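Local coordinates for protein Cif-like 1 (Burkholderia cenocepacia, PDB 7JQY) that is probably an epoxide hydrolase of the alpha/beta hydrolase fold, related to Cif, and assembles as an octamer, at residues B[130-144]-B[237-251]. The protein carries 1 engineered substitution. Residues are numbered along the deposited sequence; the frame is centred on the assembly and turned at random.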
# COMPACT_ATOMS: atom_id res chain seq x y z
N TYR B 130 1.76 -1.07 -42.48
CA TYR B 130 1.13 -1.78 -43.59
C TYR B 130 -0.16 -1.09 -44.01
O TYR B 130 -0.40 -0.89 -45.21
CB TYR B 130 0.85 -3.24 -43.20
CG TYR B 130 -0.05 -3.92 -44.21
CD1 TYR B 130 0.42 -4.24 -45.48
CD2 TYR B 130 -1.38 -4.21 -43.91
CE1 TYR B 130 -0.41 -4.86 -46.41
CE2 TYR B 130 -2.21 -4.81 -44.83
CZ TYR B 130 -1.72 -5.13 -46.08
OH TYR B 130 -2.54 -5.73 -47.00
N ALA B 131 -0.99 -0.70 -43.04
CA ALA B 131 -2.23 -0.00 -43.36
C ALA B 131 -1.96 1.33 -44.04
O ALA B 131 -2.76 1.78 -44.86
CB ALA B 131 -3.06 0.21 -42.09
N TYR B 132 -0.84 1.97 -43.72
CA TYR B 132 -0.44 3.17 -44.44
C TYR B 132 -0.18 2.86 -45.90
O TYR B 132 -0.72 3.52 -46.80
CB TYR B 132 0.82 3.76 -43.78
CG TYR B 132 1.12 5.23 -44.09
CD1 TYR B 132 0.88 5.77 -45.35
CD2 TYR B 132 1.68 6.05 -43.12
CE1 TYR B 132 1.16 7.10 -45.63
CE2 TYR B 132 1.97 7.38 -43.39
CZ TYR B 132 1.71 7.90 -44.64
OH TYR B 132 2.02 9.21 -44.90
N ALA B 133 0.62 1.81 -46.17
CA ALA B 133 0.93 1.46 -47.55
C ALA B 133 -0.29 0.95 -48.30
O ALA B 133 -0.42 1.19 -49.50
CB ALA B 133 2.04 0.41 -47.59
N ALA B 134 -1.21 0.28 -47.61
CA ALA B 134 -2.39 -0.25 -48.29
C ALA B 134 -3.34 0.86 -48.69
O ALA B 134 -3.96 0.81 -49.76
CB ALA B 134 -3.10 -1.27 -47.40
N GLN B 135 -3.47 1.90 -47.85
CA GLN B 135 -4.41 2.98 -48.12
C GLN B 135 -3.85 4.05 -49.05
O GLN B 135 -4.61 4.66 -49.80
CB GLN B 135 -4.86 3.63 -46.81
CG GLN B 135 -5.98 2.87 -46.11
CD GLN B 135 -6.13 3.27 -44.66
OE1 GLN B 135 -7.23 3.57 -44.20
NE2 GLN B 135 -5.01 3.27 -43.93
N TRP B 136 -2.54 4.30 -49.02
CA TRP B 136 -1.92 5.33 -49.86
C TRP B 136 -0.64 4.77 -50.46
O TRP B 136 0.47 5.24 -50.17
CB TRP B 136 -1.67 6.61 -49.05
CG TRP B 136 -2.92 7.09 -48.38
CD1 TRP B 136 -3.94 7.79 -48.96
CD2 TRP B 136 -3.32 6.86 -47.02
NE1 TRP B 136 -4.94 8.02 -48.05
CE2 TRP B 136 -4.58 7.46 -46.85
CE3 TRP B 136 -2.72 6.22 -45.93
CZ2 TRP B 136 -5.26 7.43 -45.63
CZ3 TRP B 136 -3.39 6.18 -44.73
CH2 TRP B 136 -4.65 6.79 -44.59
N PRO B 137 -0.76 3.79 -51.35
CA PRO B 137 0.44 3.10 -51.86
C PRO B 137 1.40 4.00 -52.63
O PRO B 137 2.61 3.76 -52.60
CB PRO B 137 -0.14 2.00 -52.77
CG PRO B 137 -1.62 1.97 -52.49
CD PRO B 137 -2.00 3.31 -52.00
N THR B 138 0.90 5.01 -53.35
CA THR B 138 1.79 5.89 -54.09
C THR B 138 2.70 6.68 -53.15
O THR B 138 3.79 7.10 -53.54
CB THR B 138 1.00 6.83 -55.00
OG1 THR B 138 0.17 7.69 -54.21
CG2 THR B 138 0.11 6.01 -55.95
N GLU B 139 2.26 6.90 -51.91
CA GLU B 139 2.98 7.72 -50.95
C GLU B 139 4.06 6.98 -50.18
O GLU B 139 4.85 7.62 -49.48
CB GLU B 139 1.98 8.35 -49.96
CG GLU B 139 0.96 9.24 -50.64
CD GLU B 139 -0.03 9.87 -49.67
OE1 GLU B 139 0.32 10.03 -48.48
OE2 GLU B 139 -1.15 10.21 -50.11
N ILE B 140 4.14 5.66 -50.29
CA ILE B 140 5.16 4.87 -49.61
C ILE B 140 6.18 4.43 -50.65
O ILE B 140 5.89 3.58 -51.50
CB ILE B 140 4.56 3.65 -48.89
CG1 ILE B 140 3.55 4.09 -47.83
CG2 ILE B 140 5.65 2.78 -48.28
CD1 ILE B 140 4.08 5.13 -46.86
N VAL B 141 7.38 5.01 -50.58
CA VAL B 141 8.45 4.63 -51.51
C VAL B 141 8.90 3.20 -51.25
O VAL B 141 8.91 2.36 -52.15
CB VAL B 141 9.62 5.62 -51.40
CG1 VAL B 141 10.71 5.28 -52.40
CG2 VAL B 141 9.14 7.03 -51.60
N LYS B 142 9.28 2.92 -50.00
CA LYS B 142 9.71 1.59 -49.59
C LYS B 142 9.18 1.33 -48.18
O LYS B 142 8.97 2.27 -47.40
CB LYS B 142 11.24 1.44 -49.61
CG LYS B 142 11.84 1.37 -51.01
CD LYS B 142 13.35 1.43 -50.96
CE LYS B 142 13.94 1.43 -52.36
NZ LYS B 142 15.37 1.86 -52.36
N LEU B 143 8.96 0.06 -47.87
CA LEU B 143 8.38 -0.36 -46.61
C LEU B 143 9.20 -1.50 -46.02
O LEU B 143 9.51 -2.47 -46.72
CB LEU B 143 6.92 -0.80 -46.81
CG LEU B 143 6.21 -1.45 -45.63
CD1 LEU B 143 5.97 -0.43 -44.53
CD2 LEU B 143 4.91 -2.10 -46.09
N ALA B 144 9.59 -1.36 -44.75
CA ALA B 144 10.35 -2.38 -44.04
C ALA B 144 9.52 -2.91 -42.88
O ALA B 144 9.01 -2.13 -42.07
CB ALA B 144 11.69 -1.84 -43.53
N ARG B 237 -10.53 -5.63 -41.47
CA ARG B 237 -10.06 -4.57 -42.36
C ARG B 237 -8.84 -5.01 -43.16
O ARG B 237 -8.76 -4.74 -44.37
CB ARG B 237 -9.78 -3.30 -41.55
CG ARG B 237 -9.42 -2.11 -42.40
CD ARG B 237 -10.65 -1.55 -43.09
NE ARG B 237 -10.33 -0.39 -43.90
CZ ARG B 237 -10.48 0.87 -43.49
NH1 ARG B 237 -10.95 1.11 -42.28
NH2 ARG B 237 -10.16 1.88 -44.30
N PHE B 238 -7.92 -5.74 -42.52
CA PHE B 238 -6.67 -6.11 -43.20
C PHE B 238 -6.90 -7.18 -44.26
O PHE B 238 -6.25 -7.16 -45.31
CB PHE B 238 -5.65 -6.61 -42.17
CG PHE B 238 -4.87 -5.51 -41.53
CD1 PHE B 238 -5.43 -4.26 -41.33
CD2 PHE B 238 -3.56 -5.73 -41.13
CE1 PHE B 238 -4.71 -3.25 -40.73
CE2 PHE B 238 -2.83 -4.73 -40.54
CZ PHE B 238 -3.40 -3.48 -40.34
N LYS B 239 -7.82 -8.11 -44.00
CA LYS B 239 -8.14 -9.14 -44.99
C LYS B 239 -8.62 -8.51 -46.29
O LYS B 239 -8.34 -9.01 -47.38
CB LYS B 239 -9.23 -10.05 -44.41
CG LYS B 239 -8.78 -10.92 -43.24
CD LYS B 239 -9.96 -11.55 -42.48
CE LYS B 239 -9.86 -13.02 -42.15
NZ LYS B 239 -10.52 -13.23 -40.82
N ALA B 240 -9.38 -7.42 -46.17
CA ALA B 240 -9.77 -6.64 -47.34
C ALA B 240 -8.57 -5.96 -47.98
O ALA B 240 -8.48 -5.88 -49.21
CB ALA B 240 -10.84 -5.62 -46.95
N PHE B 241 -7.64 -5.46 -47.17
CA PHE B 241 -6.46 -4.80 -47.72
C PHE B 241 -5.62 -5.75 -48.57
O PHE B 241 -4.99 -5.32 -49.55
CB PHE B 241 -5.58 -4.24 -46.58
CG PHE B 241 -6.09 -2.95 -45.96
CD1 PHE B 241 -6.96 -2.11 -46.64
CD2 PHE B 241 -5.67 -2.59 -44.68
CE1 PHE B 241 -7.40 -0.92 -46.05
CE2 PHE B 241 -6.11 -1.41 -44.08
CZ PHE B 241 -6.98 -0.58 -44.77
N MET B 242 -5.61 -7.03 -48.25
CA MET B 242 -4.71 -7.98 -48.92
C MET B 242 -5.25 -8.51 -50.23
O MET B 242 -4.70 -9.46 -50.78
CB MET B 242 -4.42 -9.16 -48.00
CG MET B 242 -3.25 -8.95 -47.08
SD MET B 242 -3.11 -10.37 -45.99
CE MET B 242 -4.73 -10.30 -45.24
N LYS B 243 -6.27 -7.89 -50.79
CA LYS B 243 -6.72 -8.31 -52.07
C LYS B 243 -5.83 -7.67 -53.11
O LYS B 243 -5.71 -8.16 -54.19
CB LYS B 243 -8.13 -7.83 -52.36
CG LYS B 243 -9.15 -8.08 -51.29
CD LYS B 243 -9.24 -9.54 -50.97
CE LYS B 243 -10.36 -9.82 -50.00
NZ LYS B 243 -10.27 -11.19 -49.46
N HIS B 244 -5.17 -6.59 -52.75
CA HIS B 244 -4.34 -5.78 -53.63
C HIS B 244 -2.97 -5.83 -52.98
O HIS B 244 -2.74 -5.18 -51.96
CB HIS B 244 -4.89 -4.36 -53.71
CG HIS B 244 -6.31 -4.28 -54.19
ND1 HIS B 244 -6.69 -4.61 -55.48
CD2 HIS B 244 -7.44 -3.86 -53.57
CE1 HIS B 244 -7.99 -4.42 -55.62
NE2 HIS B 244 -8.47 -3.96 -54.48
N LYS B 245 -2.08 -6.61 -53.55
CA LYS B 245 -0.76 -6.72 -52.96
C LYS B 245 -0.01 -5.42 -53.19
O LYS B 245 -0.24 -4.70 -54.17
CB LYS B 245 -0.02 -7.92 -53.55
CG LYS B 245 -0.73 -9.23 -53.19
CD LYS B 245 0.22 -10.36 -52.85
CE LYS B 245 0.79 -11.02 -54.09
NZ LYS B 245 1.38 -12.36 -53.80
N LEU B 246 0.89 -5.11 -52.26
CA LEU B 246 1.56 -3.82 -52.29
C LEU B 246 2.54 -3.77 -53.46
O LEU B 246 3.21 -4.76 -53.75
CB LEU B 246 2.29 -3.55 -50.97
CG LEU B 246 1.43 -3.48 -49.71
CD1 LEU B 246 2.30 -3.45 -48.47
CD2 LEU B 246 0.49 -2.28 -49.74
N PRO B 247 2.63 -2.63 -54.16
CA PRO B 247 3.51 -2.54 -55.33
C PRO B 247 4.93 -2.09 -55.03
O PRO B 247 5.84 -2.37 -55.80
CB PRO B 247 2.79 -1.51 -56.20
CG PRO B 247 2.12 -0.60 -55.20
CD PRO B 247 1.78 -1.44 -53.99
N MET B 248 5.12 -1.34 -53.94
CA MET B 248 6.45 -0.82 -53.63
C MET B 248 7.34 -1.92 -53.07
O MET B 248 6.85 -2.90 -52.51
CB MET B 248 6.33 0.35 -52.66
CG MET B 248 6.10 -0.05 -51.21
SD MET B 248 4.42 -0.62 -50.90
CE MET B 248 3.49 0.84 -51.35
N PRO B 249 8.66 -1.76 -53.18
CA PRO B 249 9.57 -2.76 -52.60
C PRO B 249 9.40 -2.87 -51.09
O PRO B 249 9.22 -1.87 -50.38
CB PRO B 249 10.97 -2.23 -52.96
CG PRO B 249 10.75 -1.35 -54.13
CD PRO B 249 9.39 -0.73 -53.94
N VAL B 250 9.46 -4.11 -50.60
CA VAL B 250 9.23 -4.42 -49.20
C VAL B 250 10.38 -5.26 -48.68
O VAL B 250 10.86 -6.17 -49.37
CB VAL B 250 7.89 -5.16 -49.00
CG1 VAL B 250 7.73 -5.61 -47.55
CG2 VAL B 250 6.73 -4.27 -49.44
N LEU B 251 10.84 -4.94 -47.47
CA LEU B 251 11.88 -5.68 -46.77
C LEU B 251 11.29 -6.26 -45.50
O LEU B 251 10.58 -5.56 -44.77
CB LEU B 251 13.08 -4.78 -46.45
CG LEU B 251 14.17 -5.32 -45.52
CD1 LEU B 251 14.98 -6.40 -46.21
CD2 LEU B 251 15.08 -4.19 -45.03
O HOH W 1 -1.75 -6.15 -49.49
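The ring of Tyr-130 lies between Phe-238 and Leu-246. Its CD2 edge points at the face of Phe-238 in an edge-to-face pair, with ring centroids 5.3 Å apart and planes at 61°. Tyr-130 CD1 meets the CD1 methyl of Leu-246 at 3.6 Å, near the ring plane. The Tyr-130 side chain leaves with CG anti to the backbone N (chi1 168°), which carries the ring out from helix 124-135. The hydroxyl passes close to Phe-241 CB and Met-242 CG. A water in the ring plane lies 2.6 Å from Tyr-130 OH and donates to His-244 O, so it bridges the hydroxyl to the turn at the end of helix 231-241. Phe-241 is a knob among Tyr-130, Ala-131, Ala-134 and Gln-135, with the Ala-134 methyl over one face. In the alpha/beta hydrolase sheet, strands 140-146 and 250-255 are parallel neighbours. Leu-143 N donates to Pro-249 O (3.2 Å), and Leu-251 N donates to Leu-143 O (2.9 Å). Before the strands pair, Met-248 folds back at chi2 and chi3, and its CE methyl reaches Pro-137 and Ile-140. Tyr-130, Leu-246 and Met-248 form the tight, buried part. The solvent side is looser. There Pro-137 CB and Pro-247 CD touch at 4.1 Å, and Arg-237 is exposed.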